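Local coordinates for rhamnosidase B (Bacillus sp., PDB 2OKX), which probably hydrolyses terminal alpha-L-rhamnose residues from glycosides, as a family 78 alpha-L-rhamnosidase, at residues T549-C560 with C861-L872. Residues are numbered along the deposited sequence; the frame is centred on the assembly and turned at random. Where two conformers were deposited one is given.
Sequences TWEISRHTTRLC and CHAWSAAPGYFL
Trp550 lays its indole edge against Leu872, whose CD1 sits near the ring plane, 3.8 Å from Trp550 CD1. The pair joins helix 544-559 to helix 868-876, two helices far apart in the chain, within the (alpha/alpha)6 barrel of the six-hairpin glycosidase family; their segments run at 126° to one another. With CG anti to the backbone N (chi1 -168°), the indole swings out past Gly869, and a water in the ring plane accepts from Trp550 NE1 (3.0 Å) and donates to Gly869 O. An alanine in place of Trp550 would probably leave Leu872 without its aromatic neighbour and that water without its N-H donor. Trp550 CZ3 lies over one face of the Arg554 guanidinium, toward its rim, while Arg554 NH1 makes a salt bridge to Glu551 OE2.

Further along, small residues let the backbones close in. Ser553 and Ala866 bring their CA atoms to 4.4 Å, and Pro868 presents its ring carbons CB and CD to Ser553 OG. That hydroxyl is turned back to its own helix, donating to Thr549 O, which Ser553 N also reaches from the opposite face. Thr557 OG1 does likewise to Ser553 O, while Ala866 CB rests 3.6 Å from Thr557 OG1. Thr556 uses its methyl instead: CG2, anti to the backbone N, presses on the His862-Ala863 peptide, 3.3 Å from Ala863 N. Just past the helix, Cys560 CB and Ala863 CB are squeezed to 3.4 Å, and Ala863 N gives a weak, bent hydrogen bond (143°) to Cys560 SG.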
loop_
_atom_site.group_PDB
_atom_site.type_symbol
_atom_site.label_atom_id
_atom_site.label_comp_id
_atom_site.label_asym_id
_atom_site.label_seq_id
_atom_site.Cartn_x
_atom_site.Cartn_y
_atom_site.Cartn_z
ATOM N N THR A 549 -2.346 -10.012 -20.844
ATOM C CA THR A 549 -1.606 -10.202 -19.604
ATOM C C THR A 549 -0.543 -9.118 -19.489
ATOM O O THR A 549 -0.246 -8.653 -18.389
ATOM C CB THR A 549 -0.926 -11.605 -19.509
ATOM O OG1 THR A 549 0.148 -11.697 -20.454
ATOM C CG2 THR A 549 -1.940 -12.715 -19.786
ATOM N N TRP A 550 0.016 -8.709 -20.626
ATOM C CA TRP A 550 1.032 -7.656 -20.636
ATOM C C TRP A 550 0.367 -6.333 -20.252
ATOM O O TRP A 550 0.910 -5.541 -19.481
ATOM C CB TRP A 550 1.659 -7.519 -22.033
ATOM C CG TRP A 550 2.903 -6.661 -22.041
ATOM C CD1 TRP A 550 4.196 -7.076 -21.828
ATOM C CD2 TRP A 550 2.965 -5.240 -22.215
ATOM N NE1 TRP A 550 5.054 -5.998 -21.862
ATOM C CE2 TRP A 550 4.325 -4.861 -22.098
ATOM C CE3 TRP A 550 2.003 -4.248 -22.454
ATOM C CZ2 TRP A 550 4.742 -3.532 -22.215
ATOM C CZ3 TRP A 550 2.421 -2.925 -22.569
ATOM C CH2 TRP A 550 3.777 -2.581 -22.450
ATOM N N GLU A 551 -0.817 -6.104 -20.808
ATOM C CA GLU A 551 -1.584 -4.893 -20.551
ATOM C C GLU A 551 -1.885 -4.722 -19.056
ATOM O O GLU A 551 -1.655 -3.657 -18.495
ATOM C CB GLU A 551 -2.886 -4.947 -21.359
ATOM C CG GLU A 551 -3.666 -3.651 -21.421
ATOM C CD GLU A 551 -2.913 -2.543 -22.136
ATOM O OE1 GLU A 551 -2.266 -2.820 -23.170
ATOM O OE2 GLU A 551 -2.982 -1.390 -21.667
ATOM N N ILE A 552 -2.388 -5.761 -18.394
ATOM C CA ILE A 552 -2.681 -5.605 -16.973
ATOM C C ILE A 552 -1.403 -5.527 -16.141
ATOM O O ILE A 552 -1.386 -4.897 -15.083
ATOM C CB ILE A 552 -3.608 -6.728 -16.423
ATOM C CG1 ILE A 552 -2.928 -8.091 -16.490
ATOM C CG2 ILE A 552 -4.912 -6.738 -17.206
ATOM C CD1 ILE A 552 -3.734 -9.192 -15.795
ATOM N N SER A 553 -0.328 -6.148 -16.621
ATOM C CA SER A 553 0.941 -6.093 -15.901
ATOM C C SER A 553 1.473 -4.661 -15.928
ATOM O O SER A 553 2.010 -4.163 -14.939
ATOM C CB SER A 553 1.971 -7.037 -16.539
ATOM O OG SER A 553 1.612 -8.400 -16.355
ATOM N N ARG A 554 1.325 -4.001 -17.072
ATOM C CA ARG A 554 1.783 -2.624 -17.223
ATOM C C ARG A 554 0.942 -1.708 -16.325
ATOM O O ARG A 554 1.472 -0.833 -15.638
ATOM C CB ARG A 554 1.642 -2.194 -18.689
ATOM C CG ARG A 554 2.393 -0.924 -19.089
ATOM C CD ARG A 554 1.459 0.241 -19.409
ATOM N NE ARG A 554 0.425 -0.070 -20.404
ATOM C CZ ARG A 554 0.547 0.057 -21.724
ATOM N NH1 ARG A 554 -0.478 -0.258 -22.507
ATOM N NH2 ARG A 554 1.670 0.502 -22.273
ATOM N N HIS A 555 -0.371 -1.905 -16.335
ATOM C CA HIS A 555 -1.246 -1.067 -15.520
ATOM C C HIS A 555 -0.970 -1.250 -14.026
ATOM O O HIS A 555 -0.957 -0.283 -13.267
ATOM C CB HIS A 555 -2.715 -1.370 -15.820
ATOM C CG HIS A 555 -3.659 -0.376 -15.223
ATOM N ND1 HIS A 555 -3.557 0.978 -15.464
ATOM C CD2 HIS A 555 -4.706 -0.530 -14.379
ATOM C CE1 HIS A 555 -4.500 1.614 -14.791
ATOM N NE2 HIS A 555 -5.211 0.722 -14.126
ATOM N N THR A 556 -0.743 -2.490 -13.609
ATOM C CA THR A 556 -0.465 -2.778 -12.204
ATOM C C THR A 556 0.793 -2.031 -11.752
ATOM O O THR A 556 0.837 -1.446 -10.671
ATOM C CB THR A 556 -0.228 -4.282 -11.977
ATOM O OG1 THR A 556 -1.355 -5.022 -12.458
ATOM C CG2 THR A 556 -0.027 -4.574 -10.487
ATOM N N THR A 557 1.818 -2.069 -12.595
ATOM C CA THR A 557 3.087 -1.417 -12.292
ATOM C C THR A 557 2.901 0.088 -12.156
ATOM O O THR A 557 3.434 0.702 -11.239
ATOM C CB THR A 557 4.117 -1.731 -13.390
ATOM O OG1 THR A 557 4.248 -3.153 -13.502
ATOM C CG2 THR A 557 5.484 -1.122 -13.048
ATOM N N ARG A 558 2.137 0.672 -13.069
ATOM C CA ARG A 558 1.856 2.103 -13.042
ATOM C C ARG A 558 1.228 2.504 -11.705
ATOM O O ARG A 558 1.687 3.441 -11.051
ATOM C CB ARG A 558 0.918 2.453 -14.202
ATOM C CG ARG A 558 0.525 3.914 -14.336
ATOM C CD ARG A 558 0.025 4.163 -15.756
ATOM N NE ARG A 558 -0.876 3.100 -16.201
ATOM C CZ ARG A 558 -1.045 2.743 -17.472
ATOM N NH1 ARG A 558 -0.369 3.364 -18.430
ATOM N NH2 ARG A 558 -1.879 1.759 -17.785
ATOM N N LEU A 559 0.185 1.786 -11.298
ATOM C CA LEU A 559 -0.515 2.104 -10.056
ATOM C C LEU A 559 0.292 1.845 -8.789
ATOM O O LEU A 559 -0.040 2.362 -7.719
ATOM C CB LEU A 559 -1.839 1.337 -9.982
ATOM C CG LEU A 559 -2.866 1.586 -11.087
ATOM C CD1 LEU A 559 -4.144 0.851 -10.714
ATOM C CD2 LEU A 559 -3.141 3.083 -11.256
ATOM N N CYS A 560 1.342 1.041 -8.903
ATOM C CA CYS A 560 2.188 0.739 -7.760
ATOM C C CYS A 560 3.456 1.577 -7.778
ATOM O O CYS A 560 4.454 1.223 -7.152
ATOM C CB CYS A 560 2.544 -0.745 -7.730
ATOM S SG CYS A 560 1.136 -1.793 -7.311
ATOM N N CYS A 861 -4.313 -5.814 -6.952
ATOM C CA CYS A 861 -3.324 -5.038 -7.694
ATOM C C CYS A 861 -1.993 -4.986 -6.942
ATOM O O CYS A 861 -1.784 -4.109 -6.108
ATOM C CB CYS A 861 -3.859 -3.613 -7.920
ATOM S SG CYS A 861 -2.797 -2.519 -8.915
ATOM N N HIS A 862 -1.109 -5.936 -7.239
ATOM C CA HIS A 862 0.213 -6.026 -6.609
ATOM C C HIS A 862 1.240 -6.121 -7.730
ATOM O O HIS A 862 1.329 -7.146 -8.404
ATOM C CB HIS A 862 0.311 -7.284 -5.731
ATOM C CG HIS A 862 0.220 -7.011 -4.261
ATOM N ND1 HIS A 862 1.243 -7.302 -3.383
ATOM C CD2 HIS A 862 -0.777 -6.484 -3.513
ATOM C CE1 HIS A 862 0.879 -6.968 -2.158
ATOM N NE2 HIS A 862 -0.343 -6.470 -2.209
ATOM N N ALA A 863 2.015 -5.059 -7.927
ATOM C CA ALA A 863 3.003 -5.050 -9.000
ATOM C C ALA A 863 4.081 -6.114 -8.844
ATOM O O ALA A 863 4.817 -6.387 -9.788
ATOM C CB ALA A 863 3.644 -3.662 -9.130
ATOM N N TRP A 864 4.190 -6.724 -7.667
ATOM C CA TRP A 864 5.201 -7.759 -7.509
ATOM C C TRP A 864 4.764 -8.987 -8.317
ATOM O O TRP A 864 5.532 -9.934 -8.510
ATOM C CB TRP A 864 5.427 -8.083 -6.015
ATOM C CG TRP A 864 4.434 -8.993 -5.328
ATOM C CD1 TRP A 864 3.206 -9.391 -5.781
ATOM C CD2 TRP A 864 4.606 -9.615 -4.046
ATOM N NE1 TRP A 864 2.605 -10.227 -4.862
ATOM C CE2 TRP A 864 3.444 -10.379 -3.788
ATOM C CE3 TRP A 864 5.633 -9.600 -3.090
ATOM C CZ2 TRP A 864 3.280 -11.124 -2.612
ATOM C CZ3 TRP A 864 5.472 -10.342 -1.919
ATOM C CH2 TRP A 864 4.301 -11.094 -1.693
ATOM N N SER A 865 3.534 -8.923 -8.830
ATOM C CA SER A 865 2.934 -9.991 -9.631
ATOM C C SER A 865 2.913 -9.671 -11.134
ATOM O O SER A 865 2.328 -10.426 -11.912
ATOM C CB SER A 865 1.484 -10.229 -9.191
ATOM O OG SER A 865 1.395 -10.687 -7.853
ATOM N N ALA A 866 3.542 -8.570 -11.543
ATOM C CA ALA A 866 3.521 -8.169 -12.956
ATOM C C ALA A 866 4.576 -8.809 -13.865
ATOM O O ALA A 866 4.958 -8.229 -14.886
ATOM C CB ALA A 866 3.615 -6.639 -13.056
ATOM N N ALA A 867 5.018 -10.010 -13.511
ATOM C CA ALA A 867 6.032 -10.734 -14.283
ATOM C C ALA A 867 5.953 -10.653 -15.814
ATOM O O ALA A 867 6.965 -10.403 -16.473
ATOM C CB ALA A 867 6.054 -12.202 -13.852
ATOM N N PRO A 868 4.762 -10.870 -16.406
ATOM C CA PRO A 868 4.668 -10.805 -17.872
ATOM C C PRO A 868 5.231 -9.520 -18.480
ATOM O O PRO A 868 5.753 -9.537 -19.597
ATOM C CB PRO A 868 3.168 -10.966 -18.132
ATOM C CG PRO A 868 2.727 -11.829 -16.970
ATOM C CD PRO A 868 3.449 -11.190 -15.813
ATOM N N GLY A 869 5.120 -8.416 -17.745
ATOM C CA GLY A 869 5.625 -7.142 -18.237
ATOM C C GLY A 869 7.127 -7.158 -18.462
ATOM O O GLY A 869 7.666 -6.336 -19.206
ATOM N N TYR A 870 7.806 -8.097 -17.814
ATOM C CA TYR A 870 9.251 -8.232 -17.952
ATOM C C TYR A 870 9.621 -9.391 -18.875
ATOM O O TYR A 870 10.400 -9.216 -19.807
ATOM C CB TYR A 870 9.890 -8.459 -16.582
ATOM C CG TYR A 870 11.356 -8.861 -16.629
ATOM C CD1 TYR A 870 12.355 -7.924 -16.911
ATOM C CD2 TYR A 870 11.738 -10.174 -16.375
ATOM C CE1 TYR A 870 13.710 -8.291 -16.937
ATOM C CE2 TYR A 870 13.082 -10.555 -16.399
ATOM C CZ TYR A 870 14.060 -9.609 -16.678
ATOM O OH TYR A 870 15.383 -9.993 -16.678
ATOM N N PHE A 871 9.053 -10.571 -18.626
ATOM C CA PHE A 871 9.403 -11.742 -19.423
ATOM C C PHE A 871 8.999 -11.766 -20.887
ATOM O O PHE A 871 9.713 -12.347 -21.704
ATOM C CB PHE A 871 8.913 -13.025 -18.733
ATOM C CG PHE A 871 9.603 -13.300 -17.431
ATOM C CD1 PHE A 871 9.049 -12.869 -16.230
ATOM C CD2 PHE A 871 10.855 -13.908 -17.413
ATOM C CE1 PHE A 871 9.732 -13.034 -15.029
ATOM C CE2 PHE A 871 11.549 -14.077 -16.219
ATOM C CZ PHE A 871 10.989 -13.637 -15.023
ATOM N N LEU A 872 7.874 -11.149 -21.236
ATOM C CA LEU A 872 7.455 -11.155 -22.632
ATOM C C LEU A 872 8.457 -10.375 -23.482
ATOM O O LEU A 872 8.829 -10.813 -24.570
ATOM C CB LEU A 872 6.039 -10.578 -22.783
ATOM C CG LEU A 872 4.952 -11.442 -22.124
ATOM C CD1 LEU A 872 3.574 -10.788 -22.281
ATOM C CD2 LEU A 872 4.958 -12.832 -22.758
HETATM O O HOH W 1 8.048 -6.315 -21.851
#